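Local atomic coordinates of putative NAD(P)H-dependent FMN-containing oxidoreductase YwqN (PDB entry 1RLI), a protein that probably catalyses NAD(P)H-dependent oxidoreduction with FMN as its cofactor. Residues G124-P128 with K129-L133; Q137-E140 with H141-F145; A170-A173 with A174-L178. All coordinates share one frame; numbering follows the deposited sequence.

Interaction 1: residues G124-P128 with K129-L133; sequences GGDNP and KIKGL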
ATOM      1  N   GLY D 124       5.840  -1.086  16.484  1.00 21.27           N
ATOM      2  CA  GLY D 124       4.448  -1.343  16.819  1.00 24.56           C
ATOM      3  C   GLY D 124       4.280  -2.734  17.406  1.00 24.95           C
ATOM      4  O   GLY D 124       5.145  -3.588  17.228  1.00 23.54           O
ATOM      5  N   GLY D 125       3.160  -2.974  18.089  1.00 26.48           N
ATOM      6  CA  GLY D 125       2.950  -4.278  18.695  1.00 27.46           C
ATOM      7  C   GLY D 125       1.954  -5.171  17.989  1.00 29.17           C
ATOM      8  O   GLY D 125       1.645  -6.271  18.459  1.00 30.42           O
ATOM      9  N   ASP D 126       1.458  -4.715  16.845  1.00 28.11           N
ATOM     10  CA  ASP D 126       0.465  -5.478  16.091  1.00 26.84           C
ATOM     11  C   ASP D 126       1.002  -5.827  14.692  1.00 25.41           C
ATOM     12  O   ASP D 126       0.702  -5.122  13.736  1.00 26.79           O
ATOM     13  CB  ASP D 126      -0.813  -4.629  15.990  1.00 28.57           C
ATOM     14  CG  ASP D 126      -2.014  -5.400  15.448  1.00 31.14           C
ATOM     15  OD1 ASP D 126      -1.885  -6.599  15.115  1.00 30.41           O
ATOM     16  OD2 ASP D 126      -3.100  -4.784  15.362  1.00 31.38           O
ATOM     17  N   ASN D 127       1.787  -6.903  14.600  1.00 22.14           N
ATOM     18  CA  ASN D 127       2.387  -7.398  13.344  1.00 24.57           C
ATOM     19  C   ASN D 127       2.788  -6.265  12.392  1.00 20.61           C
ATOM     20  O   ASN D 127       2.371  -6.206  11.227  1.00 19.36           O
ATOM     21  CB  ASN D 127       1.426  -8.360  12.639  1.00 24.20           C
ATOM     22  CG  ASN D 127       2.113  -9.194  11.568  1.00 28.36           C
ATOM     23  OD1 ASN D 127       3.337  -9.384  11.585  1.00 29.92           O
ATOM     24  ND2 ASN D 127       1.324  -9.722  10.646  1.00 27.12           N
ATOM     25  N   PRO D 128       3.630  -5.365  12.887  1.00 21.63           N
ATOM     26  CA  PRO D 128       4.143  -4.196  12.167  1.00 21.22           C
ATOM     27  C   PRO D 128       4.722  -4.492  10.785  1.00 22.11           C
ATOM     28  O   PRO D 128       4.543  -3.694   9.875  1.00 19.80           O
ATOM     29  CB  PRO D 128       5.209  -3.639  13.109  1.00 24.18           C
ATOM     30  CG  PRO D 128       4.860  -4.199  14.446  1.00 27.05           C
ATOM     31  CD  PRO D 128       4.348  -5.564  14.158  1.00 22.91           C
ATOM     32  N   LYS D 129       5.424  -5.624  10.642  1.00 21.55           N
ATOM     33  CA  LYS D 129       6.053  -6.001   9.368  1.00 22.94           C
ATOM     34  C   LYS D 129       5.040  -5.999   8.240  1.00 20.86           C
ATOM     35  O   LYS D 129       5.392  -5.823   7.078  1.00 20.18           O
ATOM     36  CB  LYS D 129       6.710  -7.393   9.476  1.00 26.51           C
ATOM     37  CG  LYS D 129       5.690  -8.523   9.677  1.00 31.00           C
ATOM     38  CD  LYS D 129       6.345  -9.842  10.080  1.00 37.52           C
ATOM     39  CE  LYS D 129       6.617 -10.689   8.867  1.00 38.11           C
ATOM     40  NZ  LYS D 129       7.406  -9.906   7.886  1.00 40.76           N
ATOM     41  N   ILE D 130       3.775  -6.215   8.587  1.00 19.49           N
ATOM     42  CA  ILE D 130       2.711  -6.183   7.602  1.00 18.71           C
ATOM     43  C   ILE D 130       1.759  -5.006   7.825  1.00 18.19           C
ATOM     44  O   ILE D 130       1.475  -4.239   6.905  1.00 16.79           O
ATOM     45  CB  ILE D 130       1.867  -7.488   7.605  1.00 21.31           C
ATOM     46  CG1 ILE D 130       2.733  -8.685   7.195  1.00 25.44           C
ATOM     47  CG2 ILE D 130       0.688  -7.338   6.656  1.00 23.67           C
ATOM     48  CD1 ILE D 130       3.309  -8.574   5.772  1.00 21.92           C
ATOM     49  N   LYS D 131       1.267  -4.851   9.052  1.00 17.36           N
ATOM     50  CA  LYS D 131       0.312  -3.791   9.326  1.00 19.15           C
ATOM     51  C   LYS D 131       0.907  -2.382   9.336  1.00 18.34           C
ATOM     52  O   LYS D 131       0.163  -1.402   9.326  1.00 17.73           O
ATOM     53  CB  LYS D 131      -0.417  -4.090  10.639  1.00 22.92           C
ATOM     54  CG  LYS D 131      -1.168  -5.428  10.577  1.00 24.57           C
ATOM     55  CD  LYS D 131      -2.050  -5.684  11.790  1.00 29.34           C
ATOM     56  CE  LYS D 131      -2.794  -7.015  11.634  1.00 31.12           C
ATOM     57  NZ  LYS D 131      -3.473  -7.429  12.897  1.00 34.23           N
ATOM     58  N   GLY D 132       2.235  -2.299   9.338  1.00 15.95           N
ATOM     59  CA  GLY D 132       2.904  -1.008   9.320  1.00 15.86           C
ATOM     60  C   GLY D 132       3.293  -0.581   7.910  1.00 17.22           C
ATOM     61  O   GLY D 132       3.850   0.501   7.720  1.00 15.40           O
ATOM     62  N   LEU D 133       2.994  -1.410   6.907  1.00 14.35           N
ATOM     63  CA  LEU D 133       3.369  -1.036   5.534  1.00 14.64           C
ATOM     64  C   LEU D 133       2.628   0.200   5.014  1.00 14.24           C
ATOM     65  O   LEU D 133       3.227   1.025   4.337  1.00 12.56           O
ATOM     66  CB  LEU D 133       3.212  -2.232   4.585  1.00 15.33           C
ATOM     67  CG  LEU D 133       4.133  -3.416   4.958  1.00 15.44           C
ATOM     68  CD1 LEU D 133       4.021  -4.529   3.928  1.00 17.79           C
ATOM     69  CD2 LEU D 133       5.576  -2.939   5.059  1.00 17.52           C
TER
HETATM   70  O   HOH W   1      -5.183  -5.702  14.098  1.00 33.54           O
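A salt bridge from Lys131 back to Asp126 closes the tight turn that carries the chain out of strand 117-124 and into the short helix 128-131: a local contact at a helix start. Lys131 NZ sits 2.9 Å from Asp126 OD1, on the syn side of the carboxylate but 31° out of its plane. A water completes the grip, donating to Asp126 OD2 at 2.6 Å and accepting from Lys131 NZ at 2.7 Å, so both carboxylate oxygens are engaged. The lysine chain runs straight beyond CG, and on the way its CD passes the backbone carbonyl Asp126 O at 3.4 Å. Asn127 occupies the N-cap position with a left-handed backbone, yet its side chain makes no capping bond; its OD1 instead lies close against Lys129 CG, at 3.1 Å. Its carbonyl does more, for Asn127 O receives Lys131 N at 2.8 Å and also Ile130 N at 3.0 Å, the latter from above the carbonyl plane. Gly132 N continues the winding with a bond to Pro128 O at 2.7 Å, an approach at which a side chain on the glycine would collide with that oxygen. Beyond the turn, Pro128 packs on Ile81 and on Glu157 of strand 149-157, Phe84 lies against Asp126 and Lys131, and Lys129 O accepts a hydrogen bond from Tyr153 OH of the second subunit.

Interaction 2: residues Q137-E140 with H141-F145; sequences QQFE and HIFHF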
ATOM      1  N   GLN D 137       4.384   3.491   3.329  1.00 11.75           N
ATOM      2  CA  GLN D 137       4.009   4.038   2.021  1.00 12.82           C
ATOM      3  C   GLN D 137       3.544   5.486   2.145  1.00 16.02           C
ATOM      4  O   GLN D 137       3.709   6.287   1.222  1.00 15.39           O
ATOM      5  CB  GLN D 137       2.930   3.171   1.371  1.00 16.17           C
ATOM      6  CG  GLN D 137       3.423   1.768   1.074  1.00 20.49           C
ATOM      7  CD  GLN D 137       2.335   0.889   0.482  1.00 25.33           C
ATOM      8  OE1 GLN D 137       1.376   0.525   1.169  1.00 33.67           O
ATOM      9  NE2 GLN D 137       2.470   0.557  -0.791  1.00 26.74           N
ATOM     10  N   GLN D 138       2.987   5.834   3.300  1.00 13.90           N
ATOM     11  CA  GLN D 138       2.561   7.198   3.534  1.00 13.95           C
ATOM     12  C   GLN D 138       3.841   8.032   3.619  1.00 15.41           C
ATOM     13  O   GLN D 138       3.931   9.099   3.002  1.00 12.47           O
ATOM     14  CB  GLN D 138       1.779   7.256   4.853  1.00 15.90           C
ATOM     15  CG  GLN D 138       1.112   8.575   5.168  1.00 19.62           C
ATOM     16  CD  GLN D 138       0.231   8.430   6.407  1.00 27.91           C
ATOM     17  OE1 GLN D 138       0.737   8.241   7.514  1.00 28.96           O
ATOM     18  NE2 GLN D 138      -1.088   8.473   6.216  1.00 25.52           N
ATOM     19  N   PHE D 139       4.848   7.543   4.350  1.00 14.48           N
ATOM     20  CA  PHE D 139       6.118   8.292   4.455  1.00 15.39           C
ATOM     21  C   PHE D 139       6.730   8.460   3.067  1.00 15.98           C
ATOM     22  O   PHE D 139       7.295   9.512   2.758  1.00 15.58           O
ATOM     23  CB  PHE D 139       7.121   7.580   5.372  1.00 13.76           C
ATOM     24  CG  PHE D 139       6.959   7.909   6.830  1.00 15.10           C
ATOM     25  CD1 PHE D 139       7.140   9.219   7.284  1.00 16.08           C
ATOM     26  CD2 PHE D 139       6.638   6.913   7.761  1.00 16.31           C
ATOM     27  CE1 PHE D 139       7.009   9.545   8.644  1.00 18.94           C
ATOM     28  CE2 PHE D 139       6.502   7.228   9.138  1.00 15.36           C
ATOM     29  CZ  PHE D 139       6.691   8.547   9.575  1.00 17.84           C
ATOM     30  N   GLU D 140       6.605   7.426   2.232  1.00 13.79           N
ATOM     31  CA  GLU D 140       7.126   7.471   0.863  1.00 15.82           C
ATOM     32  C   GLU D 140       6.516   8.677   0.134  1.00 14.07           C
ATOM     33  O   GLU D 140       7.247   9.432  -0.522  1.00 14.20           O
ATOM     34  CB  GLU D 140       6.779   6.162   0.126  1.00 16.61           C
ATOM     35  CG  GLU D 140       7.121   6.130  -1.383  1.00 20.95           C
ATOM     36  CD  GLU D 140       6.658   4.837  -2.083  1.00 27.54           C
ATOM     37  OE1 GLU D 140       5.729   4.148  -1.584  1.00 29.07           O
ATOM     38  OE2 GLU D 140       7.216   4.513  -3.158  1.00 26.53           O
ATOM     39  N   HIS D 141       5.196   8.857   0.234  1.00 12.44           N
ATOM     40  CA  HIS D 141       4.548   9.986  -0.449  1.00 14.76           C
ATOM     41  C   HIS D 141       4.987  11.314   0.154  1.00 13.45           C
ATOM     42  O   HIS D 141       5.200  12.282  -0.566  1.00 15.27           O
ATOM     43  CB  HIS D 141       3.012   9.895  -0.374  1.00 13.82           C
ATOM     44  CG  HIS D 141       2.424   8.795  -1.208  1.00 20.63           C
ATOM     45  ND1 HIS D 141       2.784   8.574  -2.523  1.00 24.17           N
ATOM     46  CD2 HIS D 141       1.479   7.870  -0.918  1.00 21.36           C
ATOM     47  CE1 HIS D 141       2.090   7.556  -3.005  1.00 23.55           C
ATOM     48  NE2 HIS D 141       1.292   7.111  -2.050  1.00 25.52           N
ATOM     49  N   ILE D 142       5.098  11.364   1.474  1.00 14.21           N
ATOM     50  CA  ILE D 142       5.532  12.594   2.148  1.00 15.39           C
ATOM     51  C   ILE D 142       6.929  13.005   1.654  1.00 18.29           C
ATOM     52  O   ILE D 142       7.149  14.149   1.215  1.00 16.76           O
ATOM     53  CB  ILE D 142       5.573  12.380   3.687  1.00 13.53           C
ATOM     54  CG1 ILE D 142       4.139  12.207   4.206  1.00 12.70           C
ATOM     55  CG2 ILE D 142       6.292  13.559   4.377  1.00 14.94           C
ATOM     56  CD1 ILE D 142       4.089  11.792   5.699  1.00 13.29           C
ATOM     57  N   PHE D 143       7.881  12.082   1.709  1.00 15.53           N
ATOM     58  CA  PHE D 143       9.226  12.427   1.276  1.00 16.70           C
ATOM     59  C   PHE D 143       9.297  12.776  -0.207  1.00 15.99           C
ATOM     60  O   PHE D 143       9.976  13.747  -0.586  1.00 19.37           O
ATOM     61  CB  PHE D 143      10.210  11.291   1.618  1.00 16.55           C
ATOM     62  CG  PHE D 143      10.276  10.976   3.090  1.00 15.72           C
ATOM     63  CD1 PHE D 143      10.217  11.998   4.036  1.00 16.41           C
ATOM     64  CD2 PHE D 143      10.397   9.667   3.536  1.00 16.33           C
ATOM     65  CE1 PHE D 143      10.273  11.730   5.398  1.00 20.38           C
ATOM     66  CE2 PHE D 143      10.455   9.385   4.911  1.00 18.39           C
ATOM     67  CZ  PHE D 143      10.393  10.414   5.839  1.00 18.52           C
ATOM     68  N   HIS D 144       8.584  12.026  -1.040  1.00 15.13           N
ATOM     69  CA  HIS D 144       8.591  12.290  -2.468  1.00 17.25           C
ATOM     70  C   HIS D 144       8.057  13.685  -2.751  1.00 17.57           C
ATOM     71  O   HIS D 144       8.519  14.356  -3.664  1.00 15.86           O
ATOM     72  CB  HIS D 144       7.726  11.295  -3.218  1.00 20.28           C
ATOM     73  CG  HIS D 144       7.680  11.548  -4.692  1.00 23.85           C
ATOM     74  ND1 HIS D 144       8.718  11.211  -5.532  1.00 24.85           N
ATOM     75  CD2 HIS D 144       6.745  12.149  -5.467  1.00 24.21           C
ATOM     76  CE1 HIS D 144       8.426  11.592  -6.765  1.00 24.44           C
ATOM     77  NE2 HIS D 144       7.234  12.162  -6.752  1.00 26.01           N
ATOM     78  N   PHE D 145       7.066  14.111  -1.981  1.00 16.17           N
ATOM     79  CA  PHE D 145       6.487  15.436  -2.182  1.00 18.18           C
ATOM     80  C   PHE D 145       7.544  16.513  -1.910  1.00 18.75           C
ATOM     81  O   PHE D 145       7.598  17.540  -2.599  1.00 19.98           O
ATOM     82  CB  PHE D 145       5.284  15.606  -1.246  1.00 20.28           C
ATOM     83  CG  PHE D 145       4.654  16.980  -1.305  1.00 21.66           C
ATOM     84  CD1 PHE D 145       3.685  17.280  -2.259  1.00 24.26           C
ATOM     85  CD2 PHE D 145       5.082  17.986  -0.442  1.00 22.63           C
ATOM     86  CE1 PHE D 145       3.148  18.583  -2.356  1.00 24.89           C
ATOM     87  CE2 PHE D 145       4.559  19.285  -0.528  1.00 24.08           C
ATOM     88  CZ  PHE D 145       3.590  19.580  -1.490  1.00 23.47           C
TER
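His141, Phe139 and Glu140 are the residues most shielded by this contact, a single stretch of helix 133-146 in which successive turns lean on one another. The imidazole of His141 slants past the preceding turn, its CD2 3.5 Å from Gln137 O, the same oxygen that takes the backbone bond of His141 N at 3.1 Å. Glu140 contributes through its backbone and the base of its side chain: Glu140 O accepts from His144 N at 3.0 Å, while its CB lies against His141 N. Phe139 lies beside Phe143, and both rings leave the helix in the same direction. Their planes differ by 18°, but the rings are displaced far enough that little of one faces the other, with centroids 5.7 Å apart; the touch runs from Phe139 CD1 to Phe143 CZ at 3.8 Å. Phe143 CG stands opposite its carbonyl carbon (chi1 -59°), which brings the ring back beside the previous turn, CD2 only 3.2 Å from Phe139 O, an oxygen already bonded by Phe143 N at 2.8 Å. Replacing Phe143 by an alanine is likely to open a gap beside the Phe139 ring and leave Phe150 without its edge-to-face partner. The Phe139 and Phe143 rings meet Val120 of strand 117-124, whereas His141 meets the ring of Phe84 of the third subunit and Glu140 of the fourth. One side of the helix is thus apolar, with Phe139 and Phe143 packed into the subunit's interior, while the other brings polar as well as aromatic groups to the subunit interfaces.

Interaction 3: residues A170-A173 with A174-L178; sequences ALSA and ASRLL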
ATOM      1  N   ALA D 170      15.121  -6.610  14.122  1.00 31.05           N
ATOM      2  CA  ALA D 170      14.998  -5.150  14.099  1.00 29.85           C
ATOM      3  C   ALA D 170      16.254  -4.469  14.621  1.00 27.95           C
ATOM      4  O   ALA D 170      16.682  -3.445  14.090  1.00 25.64           O
ATOM      5  CB  ALA D 170      13.776  -4.702  14.923  1.00 29.82           C
ATOM      6  N   LEU D 171      16.850  -5.029  15.665  1.00 28.11           N
ATOM      7  CA  LEU D 171      18.061  -4.427  16.214  1.00 28.06           C
ATOM      8  C   LEU D 171      19.200  -4.409  15.198  1.00 27.30           C
ATOM      9  O   LEU D 171      19.911  -3.414  15.090  1.00 27.83           O
ATOM     10  CB  LEU D 171      18.508  -5.163  17.477  1.00 30.64           C
ATOM     11  CG  LEU D 171      17.626  -5.024  18.722  1.00 32.76           C
ATOM     12  CD1 LEU D 171      18.153  -5.947  19.822  1.00 34.53           C
ATOM     13  CD2 LEU D 171      17.633  -3.583  19.208  1.00 33.45           C
ATOM     14  N   SER D 172      19.383  -5.502  14.460  1.00 28.94           N
ATOM     15  CA  SER D 172      20.463  -5.552  13.474  1.00 29.71           C
ATOM     16  C   SER D 172      20.117  -4.736  12.244  1.00 26.69           C
ATOM     17  O   SER D 172      21.003  -4.184  11.588  1.00 26.98           O
ATOM     18  CB  SER D 172      20.782  -6.999  13.072  1.00 32.93           C
ATOM     19  OG  SER D 172      19.635  -7.654  12.605  1.00 37.50           O
ATOM     20  N   ALA D 173      18.828  -4.652  11.935  1.00 23.83           N
ATOM     21  CA  ALA D 173      18.375  -3.864  10.791  1.00 24.61           C
ATOM     22  C   ALA D 173      18.650  -2.386  11.091  1.00 23.36           C
ATOM     23  O   ALA D 173      19.053  -1.622  10.209  1.00 26.84           O
ATOM     24  CB  ALA D 173      16.892  -4.076  10.572  1.00 23.37           C
ATOM     25  N   ALA D 174      18.420  -1.982  12.332  1.00 21.26           N
ATOM     26  CA  ALA D 174      18.653  -0.585  12.717  1.00 22.87           C
ATOM     27  C   ALA D 174      20.159  -0.270  12.696  1.00 24.29           C
ATOM     28  O   ALA D 174      20.579   0.797  12.258  1.00 23.37           O
ATOM     29  CB  ALA D 174      18.051  -0.317  14.113  1.00 21.10           C
ATOM     30  N   SER D 175      20.973  -1.212  13.153  1.00 25.79           N
ATOM     31  CA  SER D 175      22.421  -1.008  13.153  1.00 28.72           C
ATOM     32  C   SER D 175      22.944  -0.849  11.742  1.00 27.51           C
ATOM     33  O   SER D 175      23.946  -0.180  11.513  1.00 28.59           O
ATOM     34  CB  SER D 175      23.137  -2.191  13.803  1.00 32.09           C
ATOM     35  OG  SER D 175      22.878  -2.221  15.187  1.00 38.23           O
ATOM     36  N   ARG D 176      22.270  -1.480  10.787  1.00 24.95           N
ATOM     37  CA  ARG D 176      22.699  -1.393   9.403  1.00 27.52           C
ATOM     38  C   ARG D 176      21.841  -0.431   8.608  1.00 27.09           C
ATOM     39  O   ARG D 176      21.858  -0.451   7.383  1.00 29.62           O
ATOM     40  CB  ARG D 176      22.660  -2.793   8.777  1.00 25.33           C
ATOM     41  CG  ARG D 176      23.531  -3.795   9.539  1.00 29.25           C
ATOM     42  CD  ARG D 176      23.370  -5.210   9.015  1.00 32.53           C
ATOM     43  NE  ARG D 176      24.372  -6.109   9.593  1.00 32.95           N
ATOM     44  CZ  ARG D 176      24.427  -6.462  10.873  1.00 37.00           C
ATOM     45  NH1 ARG D 176      23.528  -6.004  11.740  1.00 37.16           N
ATOM     46  NH2 ARG D 176      25.397  -7.268  11.290  1.00 38.66           N
ATOM     47  N   LEU D 177      21.103   0.428   9.302  1.00 26.46           N
ATOM     48  CA  LEU D 177      20.200   1.353   8.623  1.00 26.59           C
ATOM     49  C   LEU D 177      20.845   2.323   7.642  1.00 29.22           C
ATOM     50  O   LEU D 177      20.424   2.422   6.496  1.00 26.91           O
ATOM     51  CB  LEU D 177      19.413   2.169   9.644  1.00 25.35           C
ATOM     52  CG  LEU D 177      18.295   3.022   9.031  1.00 24.88           C
ATOM     53  CD1 LEU D 177      17.287   2.134   8.283  1.00 27.37           C
ATOM     54  CD2 LEU D 177      17.611   3.791  10.142  1.00 25.77           C
ATOM     55  N   LEU D 178      21.852   3.053   8.098  1.00 31.67           N
ATOM     56  CA  LEU D 178      22.481   4.036   7.235  1.00 37.78           C
ATOM     57  C   LEU D 178      23.249   3.410   6.083  1.00 42.77           C
ATOM     58  O   LEU D 178      24.178   2.636   6.305  1.00 44.24           O
ATOM     59  CB  LEU D 178      23.396   4.947   8.061  1.00 37.70           C
ATOM     60  CG  LEU D 178      22.683   5.893   9.036  1.00 36.31           C
ATOM     61  CD1 LEU D 178      21.588   6.647   8.304  1.00 36.08           C
ATOM     62  CD2 LEU D 178      22.083   5.111  10.171  1.00 39.59           C
TER
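Arg176, just past the end of helix 168-175, folds back along it to meet Ser172, one turn earlier. With chi1 at -57° its CG lies beside the backbone N; the chain is extended as far as NE, and the turn beyond it (chi4 67°) brings NH1 back with Ser172 O at the edge of the guanidinium. NH1 gives a hydrogen bond to Ser172 O at 3.1 Å, with the oxygen within 1° of the guanidinium plane, and the same nitrogen comes 3.2 Å from Ser172 CB. Arg176 N bonds to that oxygen too, also at 3.1 Å, but from the opposite face of the carbonyl. Ser172 OG takes no part: it turns back to the carbonyl of His168. The other serine repeats the double grip, Ser175 OG and Ser175 N reaching Leu171 O from opposite faces, at 3.2 and 3.1 Å. The helix packs through Leu171 and Ala174 on Leu22 of helix 18-27 and through Ala173 on Val154 of strand 149-157. Arg176 also packs on Ser172 of the second subunit. This is the C-terminal end of an alpha-helix, where Arg176 is the first residue to leave helical geometry, in the last helix of a flavodoxin-like alpha/beta sandwich.

In the fold
The three contacts come in series along the chain and belong to the second half of a flavodoxin-like fold, whose central sheet runs parallel through strands 33-41, 6-10, 74-80, 117-124 and 149-157. Interaction 1 ends where helix 133-146, the carrier of interaction 2, begins; their centres are about 18 Å apart. After strand 149-157, helix 168-175 carries interaction 3, centred about 17 Å from interaction 1 and about 21 Å from interaction 2, without touching either. Side chains from all three meet strand 149-157, the outermost on that side within the chain, and all touch the second subunit, so the same elements pack against their own sheet and contribute to contacts in the four-chain assembly.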